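Reducing end xylose-releasing exo-oligoxylanase (Paenibacillus barengoltzii G22, PDB 5YXT) probably hydrolyses xylo-oligosaccharides by releasing xylose from their reducing ends. Local coordinates at residues Leu31-Trp35 against Met77-Arg83; Gln290-Ala294 against Gln336-Cys340. All coordinates share one frame. Numbering follows the deposited sequence.

Contact 1 of 2, residues Leu31-Trp35 against Met77-Arg83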
ATOM      1  N   LEU C  31      -1.217   3.726  29.142  1.00 19.45           N
ATOM      2  CA  LEU C  31      -1.685   2.519  29.814  1.00 20.80           C
ATOM      3  C   LEU C  31      -2.158   2.823  31.233  1.00 22.01           C
ATOM      4  O   LEU C  31      -3.247   2.402  31.645  1.00 18.26           O
ATOM      5  CB  LEU C  31      -0.576   1.466  29.827  1.00 21.23           C
ATOM      6  CG  LEU C  31      -0.935   0.117  30.457  1.00 24.40           C
ATOM      7  CD1 LEU C  31      -2.228  -0.440  29.862  1.00 23.64           C
ATOM      8  CD2 LEU C  31       0.200  -0.873  30.278  1.00 25.35           C
ATOM      9  N   ASP C  32      -1.350   3.556  32.001  1.00 21.45           N
ATOM     10  CA  ASP C  32      -1.731   3.847  33.380  1.00 22.79           C
ATOM     11  C   ASP C  32      -2.953   4.758  33.444  1.00 21.39           C
ATOM     12  O   ASP C  32      -3.821   4.563  34.297  1.00 21.19           O
ATOM     13  CB  ASP C  32      -0.556   4.461  34.136  1.00 25.55           C
ATOM     14  CG  ASP C  32       0.624   3.516  34.222  1.00 32.95           C
ATOM     15  OD1 ASP C  32       0.373   2.293  34.270  1.00 33.09           O
ATOM     16  OD2 ASP C  32       1.791   3.983  34.225  1.00 33.08           O
ATOM     17  N   GLU C  33      -3.045   5.756  32.555  1.00 21.41           N
ATOM     18  CA  GLU C  33      -4.237   6.605  32.544  1.00 24.08           C
ATOM     19  C   GLU C  33      -5.478   5.803  32.162  1.00 21.68           C
ATOM     20  O   GLU C  33      -6.571   6.041  32.689  1.00 20.71           O
ATOM     21  CB  GLU C  33      -4.054   7.783  31.582  1.00 26.12           C
ATOM     22  CG  GLU C  33      -3.152   8.895  32.091  1.00 30.16           C
ATOM     23  CD  GLU C  33      -2.731   9.853  30.984  1.00 38.36           C
ATOM     24  OE1 GLU C  33      -2.944   9.518  29.796  1.00 36.05           O
ATOM     25  OE2 GLU C  33      -2.191  10.943  31.300  1.00 43.60           O
ATOM     26  N   THR C  34      -5.326   4.843  31.245  1.00 18.98           N
ATOM     27  CA  THR C  34      -6.451   4.003  30.857  1.00 19.39           C
ATOM     28  C   THR C  34      -6.896   3.110  32.006  1.00 18.66           C
ATOM     29  O   THR C  34      -8.096   2.988  32.279  1.00 18.24           O
ATOM     30  CB  THR C  34      -6.078   3.153  29.649  1.00 19.15           C
ATOM     31  OG1 THR C  34      -5.717   4.015  28.568  1.00 21.05           O
ATOM     32  CG2 THR C  34      -7.256   2.279  29.236  1.00 20.77           C
ATOM     33  N   TRP C  35      -5.945   2.444  32.670  1.00 19.31           N
ATOM     34  CA  TRP C  35      -6.290   1.674  33.860  1.00 17.78           C
ATOM     35  C   TRP C  35      -7.097   2.522  34.840  1.00 16.73           C
ATOM     36  O   TRP C  35      -8.168   2.116  35.306  1.00 16.64           O
ATOM     37  CB  TRP C  35      -5.024   1.120  34.538  1.00 18.73           C
ATOM     38  CG  TRP C  35      -5.366   0.426  35.812  1.00 20.35           C
ATOM     39  CD1 TRP C  35      -5.330   0.957  37.065  1.00 23.49           C
ATOM     40  CD2 TRP C  35      -5.867  -0.911  35.955  1.00 21.04           C
ATOM     41  NE1 TRP C  35      -5.763   0.031  37.984  1.00 23.41           N
ATOM     42  CE2 TRP C  35      -6.097  -1.125  37.330  1.00 21.60           C
ATOM     43  CE3 TRP C  35      -6.135  -1.950  35.057  1.00 20.43           C
ATOM     44  CZ2 TRP C  35      -6.587  -2.338  37.832  1.00 23.40           C
ATOM     45  CZ3 TRP C  35      -6.615  -3.162  35.555  1.00 19.77           C
ATOM     46  CH2 TRP C  35      -6.840  -3.340  36.934  1.00 19.84           C
ATOM     47  N   MET C  77      -7.394  -8.602  32.827  1.00 13.69           N
ATOM     48  CA  MET C  77      -6.737  -7.296  32.919  1.00 14.60           C
ATOM     49  C   MET C  77      -6.010  -7.134  34.253  1.00 15.20           C
ATOM     50  O   MET C  77      -4.891  -6.608  34.295  1.00 13.96           O
ATOM     51  CB  MET C  77      -7.735  -6.138  32.722  1.00 16.23           C
ATOM     52  CG  MET C  77      -8.388  -5.991  31.339  1.00 20.00           C
ATOM     53  SD  MET C  77     -10.130  -5.523  31.534  1.00 25.55           S
ATOM     54  CE  MET C  77     -10.303  -3.800  31.143  1.00 29.19           C
ATOM     55  N   ALA C  78      -6.630  -7.574  35.348  1.00 15.04           N
ATOM     56  CA  ALA C  78      -6.034  -7.372  36.673  1.00 15.94           C
ATOM     57  C   ALA C  78      -4.740  -8.179  36.844  1.00 17.34           C
ATOM     58  O   ALA C  78      -3.759  -7.682  37.416  1.00 17.44           O
ATOM     59  CB  ALA C  78      -7.050  -7.731  37.761  1.00 15.41           C
ATOM     60  N   VAL C  79      -4.695  -9.402  36.316  1.00 16.16           N
ATOM     61  CA  VAL C  79      -3.473 -10.182  36.462  1.00 14.14           C
ATOM     62  C   VAL C  79      -2.398  -9.695  35.491  1.00 17.32           C
ATOM     63  O   VAL C  79      -1.207  -9.720  35.820  1.00 18.74           O
ATOM     64  CB  VAL C  79      -3.766 -11.691  36.314  1.00 16.86           C
ATOM     65  CG1 VAL C  79      -4.334 -12.020  34.946  1.00 15.26           C
ATOM     66  CG2 VAL C  79      -2.503 -12.548  36.635  1.00 17.33           C
ATOM     67  N   GLN C  80      -2.774  -9.208  34.307  1.00 15.54           N
ATOM     68  CA  GLN C  80      -1.762  -8.652  33.412  1.00 17.92           C
ATOM     69  C   GLN C  80      -1.175  -7.360  33.975  1.00 16.77           C
ATOM     70  O   GLN C  80       0.026  -7.106  33.848  1.00 17.64           O
ATOM     71  CB  GLN C  80      -2.359  -8.413  32.025  1.00 13.87           C
ATOM     72  CG  GLN C  80      -2.711  -9.691  31.266  1.00 15.09           C
ATOM     73  CD  GLN C  80      -1.508 -10.564  30.987  1.00 14.44           C
ATOM     74  OE1 GLN C  80      -0.383 -10.096  30.979  1.00 15.91           O
ATOM     75  NE2 GLN C  80      -1.747 -11.852  30.761  1.00 16.99           N
ATOM     76  N   TYR C  81      -2.007  -6.540  34.601  1.00 18.78           N
ATOM     77  CA  TYR C  81      -1.592  -5.261  35.162  1.00 21.13           C
ATOM     78  C   TYR C  81      -1.098  -5.362  36.606  1.00 22.74           C
ATOM     79  O   TYR C  81      -0.724  -4.339  37.186  1.00 26.36           O
ATOM     80  CB  TYR C  81      -2.752  -4.258  35.071  1.00 21.04           C
ATOM     81  CG  TYR C  81      -2.304  -2.813  35.101  1.00 24.95           C
ATOM     82  CD1 TYR C  81      -1.615  -2.253  34.038  1.00 26.03           C
ATOM     83  CD2 TYR C  81      -2.569  -2.015  36.199  1.00 26.37           C
ATOM     84  CE1 TYR C  81      -1.202  -0.931  34.075  1.00 28.47           C
ATOM     85  CE2 TYR C  81      -2.170  -0.699  36.244  1.00 28.21           C
ATOM     86  CZ  TYR C  81      -1.488  -0.163  35.185  1.00 28.46           C
ATOM     87  OH  TYR C  81      -1.094   1.150  35.248  1.00 30.41           O
ATOM     88  N   ASP C  82      -1.098  -6.561  37.201  1.00 22.02           N
ATOM     89  CA  ASP C  82      -0.513  -6.810  38.527  1.00 22.76           C
ATOM     90  C   ASP C  82      -1.282  -6.086  39.635  1.00 25.61           C
ATOM     91  O   ASP C  82      -0.706  -5.349  40.439  1.00 28.68           O
ATOM     92  CB  ASP C  82       0.968  -6.425  38.567  1.00 20.48           C
ATOM     93  CG  ASP C  82       1.721  -7.124  39.669  1.00 28.43           C
ATOM     94  OD1 ASP C  82       1.116  -7.967  40.364  1.00 29.05           O
ATOM     95  OD2 ASP C  82       2.921  -6.822  39.851  1.00 32.69           O
ATOM     96  N   ARG C  83      -2.597  -6.297  39.681  1.00 21.87           N
ATOM     97  CA  ARG C  83      -3.411  -5.811  40.799  1.00 21.15           C
ATOM     98  C   ARG C  83      -4.237  -6.967  41.342  1.00 23.56           C
ATOM     99  O   ARG C  83      -5.371  -7.219  40.914  1.00 18.43           O
ATOM    100  CB  ARG C  83      -4.270  -4.630  40.391  1.00 25.18           C
ATOM    101  CG  ARG C  83      -3.497  -3.315  40.549  1.00 32.28           C
ATOM    102  CD  ARG C  83      -3.688  -2.442  39.344  1.00 35.31           C
ATOM    103  NE  ARG C  83      -3.268  -1.036  39.492  1.00 45.11           N
ATOM    104  CZ  ARG C  83      -2.004  -0.601  39.544  1.00 41.45           C
ATOM    105  NH1 ARG C  83      -0.980  -1.449  39.437  1.00 40.81           N
ATOM    106  NH2 ARG C  83      -1.769   0.706  39.670  1.00 41.77           N
TER

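Contact 2 of 2, residues Gln290-Ala294 against Gln336-Cys340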
ATOM      1  N   GLN C 290      -7.764  -5.806   7.864  1.00 14.03           N
ATOM      2  CA  GLN C 290      -7.287  -4.428   7.900  1.00 16.98           C
ATOM      3  C   GLN C 290      -7.498  -3.737   6.556  1.00 17.71           C
ATOM      4  O   GLN C 290      -7.825  -2.547   6.514  1.00 19.20           O
ATOM      5  CB  GLN C 290      -5.817  -4.388   8.332  1.00 17.08           C
ATOM      6  CG  GLN C 290      -5.614  -4.819   9.800  1.00 13.98           C
ATOM      7  CD  GLN C 290      -4.216  -4.563  10.338  1.00 16.79           C
ATOM      8  OE1 GLN C 290      -3.228  -4.604   9.597  1.00 20.25           O
ATOM      9  NE2 GLN C 290      -4.122  -4.306  11.639  1.00 14.98           N
ATOM     10  N   ALA C 291      -7.338  -4.471   5.451  1.00 16.98           N
ATOM     11  CA  ALA C 291      -7.626  -3.900   4.137  1.00 18.97           C
ATOM     12  C   ALA C 291      -9.097  -3.533   4.010  1.00 21.65           C
ATOM     13  O   ALA C 291      -9.439  -2.492   3.432  1.00 21.87           O
ATOM     14  CB  ALA C 291      -7.228  -4.876   3.030  1.00 19.73           C
ATOM     15  N   PHE C 292      -9.984  -4.378   4.541  1.00 16.90           N
ATOM     16  CA  PHE C 292     -11.406  -4.085   4.468  1.00 16.98           C
ATOM     17  C   PHE C 292     -11.735  -2.791   5.191  1.00 19.16           C
ATOM     18  O   PHE C 292     -12.526  -1.979   4.698  1.00 22.01           O
ATOM     19  CB  PHE C 292     -12.221  -5.234   5.060  1.00 17.47           C
ATOM     20  CG  PHE C 292     -13.713  -5.002   5.001  1.00 17.25           C
ATOM     21  CD1 PHE C 292     -14.407  -5.196   3.820  1.00 18.15           C
ATOM     22  CD2 PHE C 292     -14.412  -4.560   6.116  1.00 20.62           C
ATOM     23  CE1 PHE C 292     -15.779  -4.972   3.759  1.00 19.52           C
ATOM     24  CE2 PHE C 292     -15.782  -4.332   6.061  1.00 16.71           C
ATOM     25  CZ  PHE C 292     -16.459  -4.541   4.883  1.00 20.14           C
ATOM     26  N   PHE C 293     -11.153  -2.588   6.370  1.00 18.29           N
ATOM     27  CA  PHE C 293     -11.483  -1.427   7.181  1.00 19.74           C
ATOM     28  C   PHE C 293     -10.630  -0.211   6.863  1.00 20.66           C
ATOM     29  O   PHE C 293     -10.886   0.864   7.412  1.00 24.77           O
ATOM     30  CB  PHE C 293     -11.393  -1.802   8.664  1.00 19.11           C
ATOM     31  CG  PHE C 293     -12.582  -2.586   9.116  1.00 15.71           C
ATOM     32  CD1 PHE C 293     -13.823  -1.975   9.189  1.00 19.12           C
ATOM     33  CD2 PHE C 293     -12.485  -3.937   9.372  1.00 15.56           C
ATOM     34  CE1 PHE C 293     -14.941  -2.685   9.565  1.00 17.96           C
ATOM     35  CE2 PHE C 293     -13.605  -4.665   9.753  1.00 18.00           C
ATOM     36  CZ  PHE C 293     -14.831  -4.036   9.847  1.00 16.74           C
ATOM     37  N   ALA C 294      -9.662  -0.348   5.955  1.00 23.88           N
ATOM     38  CA  ALA C 294      -8.801   0.778   5.605  1.00 31.73           C
ATOM     39  C   ALA C 294      -9.594   1.926   4.992  1.00 28.46           C
ATOM     40  O   ALA C 294      -9.350   3.093   5.314  1.00 37.23           O
ATOM     41  CB  ALA C 294      -7.703   0.316   4.648  1.00 30.64           C
ATOM     42  N   GLN C 336      -0.879  -0.266   6.315  1.00 25.21           N
ATOM     43  CA  GLN C 336      -2.220  -0.406   6.870  1.00 25.97           C
ATOM     44  C   GLN C 336      -2.173  -0.857   8.323  1.00 21.73           C
ATOM     45  O   GLN C 336      -3.038  -0.473   9.115  1.00 20.67           O
ATOM     46  CB  GLN C 336      -3.061  -1.375   6.026  1.00 28.44           C
ATOM     47  CG  GLN C 336      -3.629  -0.749   4.738  1.00 30.92           C
ATOM     48  CD  GLN C 336      -4.410  -1.733   3.880  1.00 33.60           C
ATOM     49  OE1 GLN C 336      -4.255  -2.953   4.000  1.00 33.84           O
ATOM     50  NE2 GLN C 336      -5.250  -1.203   2.997  1.00 31.08           N
ATOM     51  N   ALA C 337      -1.175  -1.664   8.690  1.00 22.87           N
ATOM     52  CA  ALA C 337      -1.023  -2.066  10.085  1.00 20.21           C
ATOM     53  C   ALA C 337      -0.671  -0.876  10.960  1.00 22.01           C
ATOM     54  O   ALA C 337      -1.199  -0.728  12.067  1.00 18.79           O
ATOM     55  CB  ALA C 337       0.050  -3.147  10.204  1.00 23.20           C
ATOM     56  N   LYS C 338       0.222  -0.012  10.476  1.00 19.39           N
ATOM     57  CA  LYS C 338       0.557   1.192  11.222  1.00 21.59           C
ATOM     58  C   LYS C 338      -0.617   2.158  11.288  1.00 20.44           C
ATOM     59  O   LYS C 338      -0.789   2.850  12.298  1.00 19.70           O
ATOM     60  CB  LYS C 338       1.773   1.870  10.593  1.00 22.45           C
ATOM     61  N   ALA C 339      -1.434   2.217  10.236  1.00 18.81           N
ATOM     62  CA  ALA C 339      -2.582   3.114  10.254  1.00 20.10           C
ATOM     63  C   ALA C 339      -3.633   2.658  11.267  1.00 20.56           C
ATOM     64  O   ALA C 339      -4.192   3.484  12.000  1.00 17.90           O
ATOM     65  CB  ALA C 339      -3.185   3.225   8.856  1.00 20.52           C
ATOM     66  N   CYS C 340      -3.913   1.352  11.325  1.00 17.87           N
ATOM     67  CA  CYS C 340      -4.853   0.844  12.326  1.00 18.14           C
ATOM     68  C   CYS C 340      -4.398   1.197  13.736  1.00 17.15           C
ATOM     69  O   CYS C 340      -5.215   1.553  14.593  1.00 17.27           O
ATOM     70  CB  CYS C 340      -5.019  -0.671  12.183  1.00 19.70           C
ATOM     71  SG  CYS C 340      -6.053  -1.178  10.756  1.00 28.81           S
TER
HETATM   72  O   HOH W   1      -7.898  -1.543   1.348  1.00 34.20           O

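Contact 1 of 2, residues Leu31-Trp35 against Met77-Arg83
Aromatic stacking at the end of a helix joins two helices of the family 8 fold, an (α/α)6 barrel: W35 of helix 24-40 lies against the turn that follows helix 68-80. That turn is a Schellman motif. R83 N donates to A78 O (2.9 Å), D82 N makes a weak bond to V79 O (3.4 Å), and D82 takes a positive phi, so the chain reverses and R83 occupies the N-cap position of helix 84-98. The reversal puts Y81 and R83 on the same face of the W35 indole. Y81 forms an offset stack with the five-membered ring, centroids 4.4 Å apart and planes at 18°, while W35 CB makes a CH-pi contact over the Y81 ring face. L31, one helical turn before W35, adds apolar contact, its CG 3.8 Å from Y81 CE1. The six-membered part of the indole lies over the last turn of helix 68-80, W35 CZ3 4.3 Å from M77 CB. W35 NE1 is hydrogen-bonded to E40, further along its own helix, and L363 of helix 355-369 covers L31 and M77. The R83 guanidinium completes the cluster by an off-centre cation-pi contact, CZ standing 4.6 Å from the centroid of the W35 five-membered ring.

Contact 2 of 2, residues Gln290-Ala294 against Gln336-Cys340
The helical segments 290-294 and 336-340 cross at 64°, their axes approaching to 10.0 Å, and the backbones come closest at Q290 and Q336, whose CA atoms are 6.6 Å apart. At such a spacing long side chains can span the gap, and in this crossing of the mainly helical family 8 fold, which joins helix 281-294 to helix 335-345, two glutamines do so in opposite directions. Q290 reaches from the first helix to the second: its OE1 lies 3.4 Å from A337 CA and its NE2 3.8 Å from C340 SG. The same NE2 is hydrogen-bonded to N325 O and S329 OG, in and just after helix 318-327, rather than to the facing helix. Q336 reaches the other way, with an extended chi2, and lays its amide along the alanines of 290-294, OE1 3.5 Å from A291 CA and NE2 3.3 Å from A294 CB. No direct hydrogen bond joins the segments; instead a water donates to A291 O at 2.8 Å and accepts a weak bond from Q336 NE2 at 3.1 Å. Behind this crossing, F293 packs on L321 and N325 of helix 318-327, while F292 meets Y304 of strand 302-304 edge-to-face. A339 of helix 335-345 packs on H4 of the second subunit, placing the pair of helices beside a subunit interface.

In the fold
The two contacts lie in series along the chain, an example of a helical barrel tied together by separate local closures. From the N terminus, helix 24-40 leads into the antiparallel strands 48-51, 55-60 and 65-67; contact 1 closes that loop when the end of helix 68-80 returns to 31-35. Much later, helix 281-294 is followed by strands 302-304 and 310-311 and by helix 318-327, and contact 2 closes this second loop at 336-340. Neither loop encloses or crosses the other. The contacts' centres are 27 Å apart, with nearest atoms about 14 Å apart. Helix 355-369, which follows contact 2, then comes back to pack against contact 1.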